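Local coordinates for protein aldehyde dehydrogenase (Staphylococcus aureus, PDB 6K10) that oxidises the carotenoid aldehyde 4,4'-diaponeurosporen-4-al to 4,4'-diaponeurosporenoic acid with NAD+, a step in making the protective pigment staphyloxanthin, at residues A[184-195]-A[206-217]. The protein carries 1 engineered substitution. Residues are numbered along the deposited sequence; the frame is centred on the assembly and turned at random.
Sequences IHLPFDYVFFTG and AASENLVPVTLE
In the beta-alpha-beta unit built from strand 190-194, helix 197-209 and strand 214-217, the two strands run parallel, V191 beside V214 and T194 beside E217. Five backbone hydrogen bonds join them, from V191 N to P213 O (3.1 Å) through to G195 N to E217 O (3.0 Å). P213 O sits over one face of the Y190 ring, above its centre. CG of Y190, anti to the backbone N (chi1 -156°), carries the ring across to T215, whose OG1 lies at the ring edge, in its plane, and shares a short 2.7 Å hydrogen bond with Y190 OH. T215 also sends its methyl CG2 to CE2 of F192 (3.7 Å), the two side chains pointing the same way; Y422 packs edge-to-face on the F192 ring. On the helix side, F193 CB meets L216 CD2, V203 packs on V191 and V199 on F193; V191 CG2 also touches V212 CG1 (3.7 Å) from the loop before the second strand. Before the strands, A206 CB packs against I184 CG1, and a water links H185 ND1, A206 O and E209 OE1. A Schellman motif with L211 at positive phi ends the helix, and N210 ND2 reaches H185 O in a weak hydrogen bond. At the far end, E217, a predicted active-site residue, lies alongside T194, with CB 3.5 Å from T194 OG1. Such a right-handed parallel crossover is characteristic of the Rossmann-like NAD-binding domain of aldehyde dehydrogenases.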
loop_
_atom_site.group_PDB
_atom_site.type_symbol
_atom_site.label_atom_id
_atom_site.label_comp_id
_atom_site.label_asym_id
_atom_site.label_seq_id
_atom_site.Cartn_x
_atom_site.Cartn_y
_atom_site.Cartn_z
ATOM N N ILE A 184 2.340 18.043 -7.573
ATOM C CA ILE A 184 2.416 16.614 -7.867
ATOM C C ILE A 184 3.620 16.236 -8.714
ATOM O O ILE A 184 3.947 15.046 -8.807
ATOM C CB ILE A 184 1.127 16.121 -8.554
ATOM C CG1 ILE A 184 0.861 16.897 -9.844
ATOM C CG2 ILE A 184 -0.057 16.224 -7.603
ATOM C CD1 ILE A 184 -0.401 16.454 -10.562
ATOM N N HIS A 185 4.287 17.204 -9.336
ATOM C CA HIS A 185 5.507 16.938 -10.088
ATOM C C HIS A 185 6.762 17.062 -9.238
ATOM O O HIS A 185 7.861 16.804 -9.740
ATOM C CB HIS A 185 5.603 17.878 -11.293
ATOM C CG HIS A 185 4.613 17.572 -12.373
ATOM N ND1 HIS A 185 4.531 16.336 -12.977
ATOM C CD2 HIS A 185 3.664 18.340 -12.956
ATOM C CE1 HIS A 185 3.571 16.355 -13.885
ATOM N NE2 HIS A 185 3.030 17.560 -13.893
ATOM N N LEU A 186 6.627 17.453 -7.966
ATOM C CA LEU A 186 7.746 17.511 -7.043
ATOM C C LEU A 186 7.955 16.153 -6.379
ATOM O O LEU A 186 6.990 15.426 -6.123
ATOM C CB LEU A 186 7.500 18.577 -5.977
ATOM C CG LEU A 186 7.449 20.012 -6.501
ATOM C CD1 LEU A 186 7.098 20.989 -5.389
ATOM C CD2 LEU A 186 8.774 20.382 -7.147
ATOM N N PRO A 187 9.223 15.776 -6.082
ATOM C CA PRO A 187 9.502 14.435 -5.537
ATOM C C PRO A 187 9.157 14.317 -4.055
ATOM O O PRO A 187 10.018 14.078 -3.201
ATOM C CB PRO A 187 11.004 14.283 -5.808
ATOM C CG PRO A 187 11.528 15.668 -5.682
ATOM C CD PRO A 187 10.455 16.567 -6.255
ATOM N N PHE A 188 7.874 14.488 -3.741
ATOM C CA PHE A 188 7.384 14.196 -2.403
ATOM C C PHE A 188 7.682 12.743 -2.045
ATOM O O PHE A 188 7.833 11.879 -2.912
ATOM C CB PHE A 188 5.877 14.445 -2.312
ATOM C CG PHE A 188 5.499 15.890 -2.144
ATOM C CD1 PHE A 188 5.432 16.462 -0.883
ATOM C CD2 PHE A 188 5.193 16.671 -3.245
ATOM C CE1 PHE A 188 5.075 17.789 -0.725
ATOM C CE2 PHE A 188 4.836 17.998 -3.093
ATOM C CZ PHE A 188 4.777 18.557 -1.832
ATOM N N ASP A 189 7.769 12.474 -0.745
ATOM C CA ASP A 189 7.971 11.108 -0.283
ATOM C C ASP A 189 6.668 10.326 -0.167
ATOM O O ASP A 189 6.709 9.095 -0.059
ATOM C CB ASP A 189 8.709 11.110 1.060
ATOM C CG ASP A 189 10.051 11.818 0.981
ATOM O OD1 ASP A 189 10.954 11.299 0.291
ATOM O OD2 ASP A 189 10.203 12.893 1.600
ATOM N N TYR A 190 5.524 11.007 -0.195
ATOM C CA TYR A 190 4.222 10.359 -0.228
ATOM C C TYR A 190 3.193 11.376 -0.698
ATOM O O TYR A 190 3.316 12.571 -0.419
ATOM C CB TYR A 190 3.832 9.796 1.146
ATOM C CG TYR A 190 2.834 8.668 1.071
ATOM C CD1 TYR A 190 1.472 8.924 0.989
ATOM C CD2 TYR A 190 3.254 7.345 1.075
ATOM C CE1 TYR A 190 0.554 7.892 0.913
ATOM C CE2 TYR A 190 2.345 6.307 1.002
ATOM C CZ TYR A 190 0.999 6.584 0.922
ATOM O OH TYR A 190 0.101 5.544 0.847
ATOM N N VAL A 191 2.181 10.897 -1.420
ATOM C CA VAL A 191 1.085 11.739 -1.884
ATOM C C VAL A 191 -0.231 11.122 -1.434
ATOM O O VAL A 191 -0.495 9.948 -1.712
ATOM C CB VAL A 191 1.105 11.913 -3.416
ATOM C CG1 VAL A 191 -0.140 12.648 -3.873
ATOM C CG2 VAL A 191 2.355 12.664 -3.846
ATOM N N PHE A 192 -1.050 11.907 -0.740
ATOM C CA PHE A 192 -2.371 11.491 -0.281
ATOM C C PHE A 192 -3.404 12.363 -0.978
ATOM O O PHE A 192 -3.360 13.588 -0.849
ATOM C CB PHE A 192 -2.487 11.607 1.248
ATOM C CG PHE A 192 -3.760 11.022 1.813
ATOM C CD1 PHE A 192 -4.982 11.660 1.635
ATOM C CD2 PHE A 192 -3.733 9.834 2.519
ATOM C CE1 PHE A 192 -6.144 11.122 2.147
ATOM C CE2 PHE A 192 -4.899 9.293 3.036
ATOM C CZ PHE A 192 -6.103 9.939 2.850
ATOM N N PHE A 193 -4.327 11.734 -1.707
ATOM C CA PHE A 193 -5.292 12.449 -2.533
ATOM C C PHE A 193 -6.702 11.925 -2.301
ATOM O O PHE A 193 -6.933 10.714 -2.348
ATOM C CB PHE A 193 -4.933 12.337 -4.019
ATOM C CG PHE A 193 -6.037 12.786 -4.934
ATOM C CD1 PHE A 193 -6.167 14.117 -5.277
ATOM C CD2 PHE A 193 -6.948 11.876 -5.453
ATOM C CE1 PHE A 193 -7.180 14.537 -6.105
ATOM C CE2 PHE A 193 -7.966 12.292 -6.279
ATOM C CZ PHE A 193 -8.081 13.624 -6.614
ATOM N N THR A 194 -7.640 12.844 -2.070
ATOM C CA THR A 194 -9.070 12.562 -2.087
ATOM C C THR A 194 -9.714 13.486 -3.104
ATOM O O THR A 194 -9.506 14.702 -3.055
ATOM C CB THR A 194 -9.713 12.775 -0.708
ATOM O OG1 THR A 194 -9.064 11.945 0.261
ATOM C CG2 THR A 194 -11.200 12.427 -0.737
ATOM N N GLY A 195 -10.476 12.912 -4.027
ATOM C CA GLY A 195 -11.163 13.725 -5.019
ATOM C C GLY A 195 -11.712 12.895 -6.160
ATOM O O GLY A 195 -12.025 11.709 -5.993
ATOM N N ALA A 206 1.507 11.612 -12.440
ATOM C CA ALA A 206 2.605 12.501 -12.071
ATOM C C ALA A 206 3.495 11.858 -11.016
ATOM O O ALA A 206 4.727 11.896 -11.115
ATOM C CB ALA A 206 2.052 13.834 -11.569
ATOM N N ALA A 207 2.879 11.262 -9.994
ATOM C CA ALA A 207 3.647 10.594 -8.950
ATOM C C ALA A 207 4.442 9.423 -9.509
ATOM O O ALA A 207 5.561 9.152 -9.058
ATOM C CB ALA A 207 2.714 10.122 -7.837
ATOM N N SER A 208 3.881 8.716 -10.495
ATOM C CA SER A 208 4.549 7.531 -11.024
ATOM C C SER A 208 5.880 7.888 -11.670
ATOM O O SER A 208 6.845 7.120 -11.592
ATOM C CB SER A 208 3.640 6.812 -12.020
ATOM O OG SER A 208 3.586 7.502 -13.255
ATOM N N GLU A 209 5.945 9.059 -12.305
ATOM C CA GLU A 209 7.182 9.532 -12.914
ATOM C C GLU A 209 8.320 9.617 -11.905
ATOM O O GLU A 209 9.485 9.390 -12.256
ATOM C CB GLU A 209 6.924 10.898 -13.548
ATOM C CG GLU A 209 8.116 11.571 -14.177
ATOM C CD GLU A 209 7.695 12.712 -15.079
ATOM O OE1 GLU A 209 6.525 13.142 -14.976
ATOM O OE2 GLU A 209 8.527 13.183 -15.881
ATOM N N ASN A 210 8.003 9.928 -10.648
ATOM C CA ASN A 210 9.000 10.124 -9.605
ATOM C C ASN A 210 9.069 8.957 -8.628
ATOM O O ASN A 210 9.680 9.093 -7.561
ATOM C CB ASN A 210 8.708 11.422 -8.851
ATOM C CG ASN A 210 8.911 12.654 -9.711
ATOM O OD1 ASN A 210 9.850 12.723 -10.502
ATOM N ND2 ASN A 210 8.020 13.630 -9.571
ATOM N N LEU A 211 8.460 7.816 -8.965
ATOM C CA LEU A 211 8.432 6.639 -8.091
ATOM C C LEU A 211 7.869 6.981 -6.709
ATOM O O LEU A 211 8.347 6.487 -5.688
ATOM C CB LEU A 211 9.819 6.004 -7.965
ATOM C CG LEU A 211 10.418 5.377 -9.227
ATOM C CD1 LEU A 211 11.827 4.860 -8.959
ATOM C CD2 LEU A 211 9.521 4.262 -9.746
ATOM N N VAL A 212 6.850 7.826 -6.689
ATOM C CA VAL A 212 6.274 8.322 -5.429
ATOM C C VAL A 212 5.076 7.420 -5.077
ATOM O O VAL A 212 4.180 7.263 -5.908
ATOM C CB VAL A 212 5.835 9.781 -5.552
ATOM C CG1 VAL A 212 5.065 10.201 -4.314
ATOM C CG2 VAL A 212 7.046 10.679 -5.750
ATOM N N PRO A 213 5.052 6.847 -3.875
ATOM C CA PRO A 213 3.871 6.065 -3.475
ATOM C C PRO A 213 2.706 6.979 -3.144
ATOM O O PRO A 213 2.882 8.128 -2.729
ATOM C CB PRO A 213 4.359 5.314 -2.231
ATOM C CG PRO A 213 5.382 6.229 -1.640
ATOM C CD PRO A 213 6.071 6.887 -2.819
ATOM N N VAL A 214 1.492 6.462 -3.342
ATOM C CA VAL A 214 0.291 7.269 -3.183
ATOM C C VAL A 214 -0.786 6.503 -2.434
ATOM O O VAL A 214 -0.793 5.271 -2.370
ATOM C CB VAL A 214 -0.305 7.737 -4.529
ATOM C CG1 VAL A 214 0.745 8.401 -5.401
ATOM C CG2 VAL A 214 -0.968 6.568 -5.229
ATOM N N THR A 215 -1.710 7.271 -1.869
ATOM C CA THR A 215 -3.033 6.799 -1.495
ATOM C C THR A 215 -4.047 7.646 -2.247
ATOM O O THR A 215 -3.966 8.878 -2.229
ATOM C CB THR A 215 -3.260 6.893 0.016
ATOM O OG1 THR A 215 -2.532 5.846 0.672
ATOM C CG2 THR A 215 -4.738 6.754 0.344
ATOM N N LEU A 216 -4.981 6.989 -2.928
ATOM C CA LEU A 216 -6.001 7.667 -3.719
ATOM C C LEU A 216 -7.378 7.280 -3.199
ATOM O O LEU A 216 -7.728 6.096 -3.180
ATOM C CB LEU A 216 -5.873 7.315 -5.203
ATOM C CG LEU A 216 -4.504 7.464 -5.867
ATOM C CD1 LEU A 216 -4.555 6.912 -7.284
ATOM C CD2 LEU A 216 -4.024 8.912 -5.866
ATOM N N GLU A 217 -8.151 8.278 -2.778
ATOM C CA GLU A 217 -9.544 8.113 -2.373
ATOM C C GLU A 217 -10.395 8.754 -3.456
ATOM O O GLU A 217 -10.467 9.983 -3.538
ATOM C CB GLU A 217 -9.803 8.765 -1.010
ATOM C CG GLU A 217 -9.017 8.166 0.145
ATOM C CD GLU A 217 -9.685 6.949 0.761
ATOM O OE1 GLU A 217 -10.854 6.671 0.422
ATOM O OE2 GLU A 217 -9.041 6.261 1.586
HETATM O O HOH W 1 5.803 13.987 -12.315
#